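Local coordinates for putative short-chain dehydrogenase/reductase (Burkholderia xenovorans, PDB 5K9Z) that probably catalyses NAD- or NADP-dependent oxidation of CH-OH groups to carbonyls, or the reverse reduction, at the interface of chains A and B. Numbering follows the deposited sequence. Chains: chain A/B, Putative short-chain dehydrogenase/reductase.

The interface of chains A and B. Residues chain A 265-266, 268-273; chain B 100-104, 107-108.
The C-terminal arm of one short-chain dehydrogenase/reductase subunit reaches over to its partner and adds a short antiparallel strand, A:271-273, to strand B:100-102. The two-fold symmetric interface repeats this exchange with the chains swapped; that the dimer forms in solution is plausible, but the structure alone does not show it.

Backbone bonds carry the pairing. A:Gly271 N gives an almost straight bond (172° at H) to B:Tyr102 O at 2.9 Å, and B:Tyr102 N returns one to A:Gly271 O; in both, the donor sits above the carbonyl plane. Two residues along, A:Met273 N donates to B:Gly100 O at 2.9 Å. Ahead of the strand in chain A, the last turn of helix A:259-266 is tied in: A:Phe265 O accepts from B:Gly103 N nearly along its C=O axis. B:Ser104 N lies 3.0 Å from both A:Arg268 O, which it meets in the carbonyl plane, and A:His266 O, so that N-H may be shared.

B:Tyr102 is the main side chain here. Its chi1 of 72° places CG between the backbone N and carbonyl carbon, laying one ring face over the A:Gly271 backbone, where B:Tyr102 CE1 is 3.5 Å from A:Gly271 CA. The poorly ordered A:Met273 crosses B:Tyr102 at about a right angle, its methyl CE near B:Tyr102 CD1. A:Phe272, CG anti to its backbone N (chi1 -171°), turns its ring so that B:Gly100 CA rests over the face, 4.0 Å from the centroid. A:Ala270 CB lies against the backbone carbonyl of B:Glu107, with B:Glu107 CB at 4.0 Å.

Waters add bridges. Water 1 links the B:Tyr102 phenol OH to A:Pro269 O, water 2 joins A:His266 ND1, in the ring plane, to B:Gly103 O, and water 3 bridges A:Gly271 O and B:Tyr102 O.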
loop_
_atom_site.group_PDB
_atom_site.type_symbol
_atom_site.label_atom_id
_atom_site.label_comp_id
_atom_site.label_asym_id
_atom_site.label_seq_id
_atom_site.Cartn_x
_atom_site.Cartn_y
_atom_site.Cartn_z
ATOM N N PHE A 265 3.312 18.670 -7.835
ATOM C CA PHE A 265 2.105 19.127 -7.176
ATOM C C PHE A 265 2.398 20.086 -6.035
ATOM O O PHE A 265 1.671 21.071 -5.852
ATOM C CB PHE A 265 1.321 17.921 -6.591
ATOM C CG PHE A 265 1.120 16.775 -7.552
ATOM C CD1 PHE A 265 0.148 16.837 -8.550
ATOM C CD2 PHE A 265 1.887 15.612 -7.439
ATOM C CE1 PHE A 265 -0.040 15.787 -9.421
ATOM C CE2 PHE A 265 1.707 14.569 -8.313
ATOM C CZ PHE A 265 0.742 14.654 -9.309
ATOM N N HIS A 266 3.495 19.859 -5.312
ATOM C CA HIS A 266 3.721 20.563 -4.057
ATOM C C HIS A 266 4.651 21.755 -4.168
ATOM O O HIS A 266 4.454 22.743 -3.457
ATOM C CB HIS A 266 4.305 19.595 -3.036
ATOM C CG HIS A 266 3.477 18.365 -2.851
ATOM N ND1 HIS A 266 2.100 18.391 -2.859
ATOM C CD2 HIS A 266 3.832 17.068 -2.669
ATOM C CE1 HIS A 266 1.639 17.164 -2.681
ATOM N NE2 HIS A 266 2.669 16.342 -2.563
ATOM N N ARG A 268 5.156 24.441 -5.687
ATOM C CA ARG A 268 4.474 25.434 -6.505
ATOM C C ARG A 268 3.842 26.471 -5.584
ATOM O O ARG A 268 3.495 26.151 -4.442
ATOM C CB ARG A 268 3.368 24.785 -7.372
ATOM C CG ARG A 268 3.788 23.613 -8.257
ATOM C CD ARG A 268 4.670 24.121 -9.383
ATOM N NE ARG A 268 5.065 23.104 -10.359
ATOM C CZ ARG A 268 6.250 22.501 -10.367
ATOM N NH1 ARG A 268 7.146 22.798 -9.436
ATOM N NH2 ARG A 268 6.545 21.605 -11.305
ATOM N N PRO A 269 3.678 27.713 -6.048
ATOM C CA PRO A 269 2.865 28.674 -5.281
ATOM C C PRO A 269 1.468 28.112 -5.037
ATOM O O PRO A 269 0.817 27.601 -5.952
ATOM C CB PRO A 269 2.835 29.917 -6.183
ATOM C CG PRO A 269 4.102 29.802 -6.997
ATOM C CD PRO A 269 4.295 28.327 -7.235
ATOM N N ALA A 270 1.022 28.191 -3.786
ATOM C CA ALA A 270 -0.269 27.614 -3.428
ATOM C C ALA A 270 -1.359 28.184 -4.326
ATOM O O ALA A 270 -1.450 29.402 -4.525
ATOM C CB ALA A 270 -0.586 27.878 -1.960
ATOM N N GLY A 271 -2.161 27.295 -4.895
ATOM C CA GLY A 271 -3.205 27.722 -5.803
ATOM C C GLY A 271 -4.430 26.842 -5.716
ATOM O O GLY A 271 -4.513 25.974 -4.846
ATOM N N PHE A 272 -5.390 27.049 -6.608
ATOM C CA PHE A 272 -6.620 26.278 -6.541
ATOM C C PHE A 272 -7.107 26.034 -7.960
ATOM O O PHE A 272 -7.275 26.982 -8.729
ATOM C CB PHE A 272 -7.672 27.018 -5.696
ATOM C CG PHE A 272 -8.901 26.201 -5.399
ATOM C CD1 PHE A 272 -9.943 26.129 -6.310
ATOM C CD2 PHE A 272 -9.009 25.505 -4.204
ATOM C CE1 PHE A 272 -11.077 25.373 -6.033
ATOM C CE2 PHE A 272 -10.137 24.754 -3.914
ATOM C CZ PHE A 272 -11.173 24.684 -4.833
ATOM N N MET A 273 -7.305 24.769 -8.308
ATOM C CA MET A 273 -7.854 24.381 -9.601
ATOM C C MET A 273 -9.336 24.069 -9.440
ATOM O O MET A 273 -9.696 23.097 -8.766
ATOM C CB MET A 273 -7.131 23.155 -10.153
ATOM C CG MET A 273 -5.667 23.334 -10.451
ATOM S SD MET A 273 -5.005 21.798 -11.144
ATOM C CE MET A 273 -4.006 21.188 -9.791
ATOM N N GLY B 100 -8.871 20.737 -6.980
ATOM C CA GLY B 100 -8.901 21.707 -5.890
ATOM C C GLY B 100 -7.527 22.267 -5.548
ATOM O O GLY B 100 -6.749 22.652 -6.440
ATOM N N ALA B 101 -7.228 22.313 -4.255
ATOM C CA ALA B 101 -6.028 22.992 -3.791
ATOM C C ALA B 101 -4.769 22.253 -4.218
ATOM O O ALA B 101 -4.698 21.019 -4.172
ATOM C CB ALA B 101 -6.061 23.121 -2.271
ATOM N N TYR B 102 -3.756 23.004 -4.628
ATOM C CA TYR B 102 -2.467 22.394 -4.930
ATOM C C TYR B 102 -1.385 23.376 -4.505
ATOM O O TYR B 102 -1.669 24.519 -4.119
ATOM C CB TYR B 102 -2.305 22.031 -6.425
ATOM C CG TYR B 102 -2.136 23.271 -7.232
ATOM C CD1 TYR B 102 -3.233 24.067 -7.535
ATOM C CD2 TYR B 102 -0.860 23.707 -7.610
ATOM C CE1 TYR B 102 -3.081 25.263 -8.227
ATOM C CE2 TYR B 102 -0.695 24.908 -8.296
ATOM C CZ TYR B 102 -1.819 25.685 -8.595
ATOM O OH TYR B 102 -1.686 26.888 -9.272
ATOM N N GLY B 103 -0.137 22.927 -4.574
ATOM C CA GLY B 103 0.981 23.773 -4.213
ATOM C C GLY B 103 1.357 23.561 -2.767
ATOM O O GLY B 103 0.841 22.672 -2.089
ATOM N N SER B 104 2.231 24.430 -2.272
ATOM C CA SER B 104 2.889 24.184 -0.997
ATOM C C SER B 104 1.904 24.215 0.167
ATOM O O SER B 104 1.036 25.090 0.256
ATOM C CB SER B 104 3.996 25.207 -0.760
ATOM O OG SER B 104 4.578 25.004 0.518
ATOM N N GLU B 107 1.359 27.461 2.540
ATOM C CA GLU B 107 0.522 28.610 2.207
ATOM C C GLU B 107 -0.821 28.164 1.656
ATOM O O GLU B 107 -1.491 28.938 0.972
ATOM C CB GLU B 107 1.221 29.536 1.200
ATOM C CG GLU B 107 2.646 29.946 1.553
ATOM C CD GLU B 107 2.738 30.749 2.838
ATOM O OE1 GLU B 107 1.726 31.380 3.231
ATOM O OE2 GLU B 107 3.824 30.741 3.457
ATOM N N THR B 108 -1.224 26.930 1.939
ATOM C CA THR B 108 -2.557 26.453 1.591
ATOM C C THR B 108 -3.568 27.016 2.579
ATOM O O THR B 108 -3.442 26.808 3.789
ATOM C CB THR B 108 -2.585 24.928 1.598
ATOM O OG1 THR B 108 -1.700 24.452 0.579
ATOM C CG2 THR B 108 -4.005 24.403 1.347
HETATM O O HOH W 1 1.026 27.619 -8.668
HETATM O O HOH W 2 -0.057 20.100 -2.951
HETATM O O HOH W 3 -3.502 25.752 -2.051
#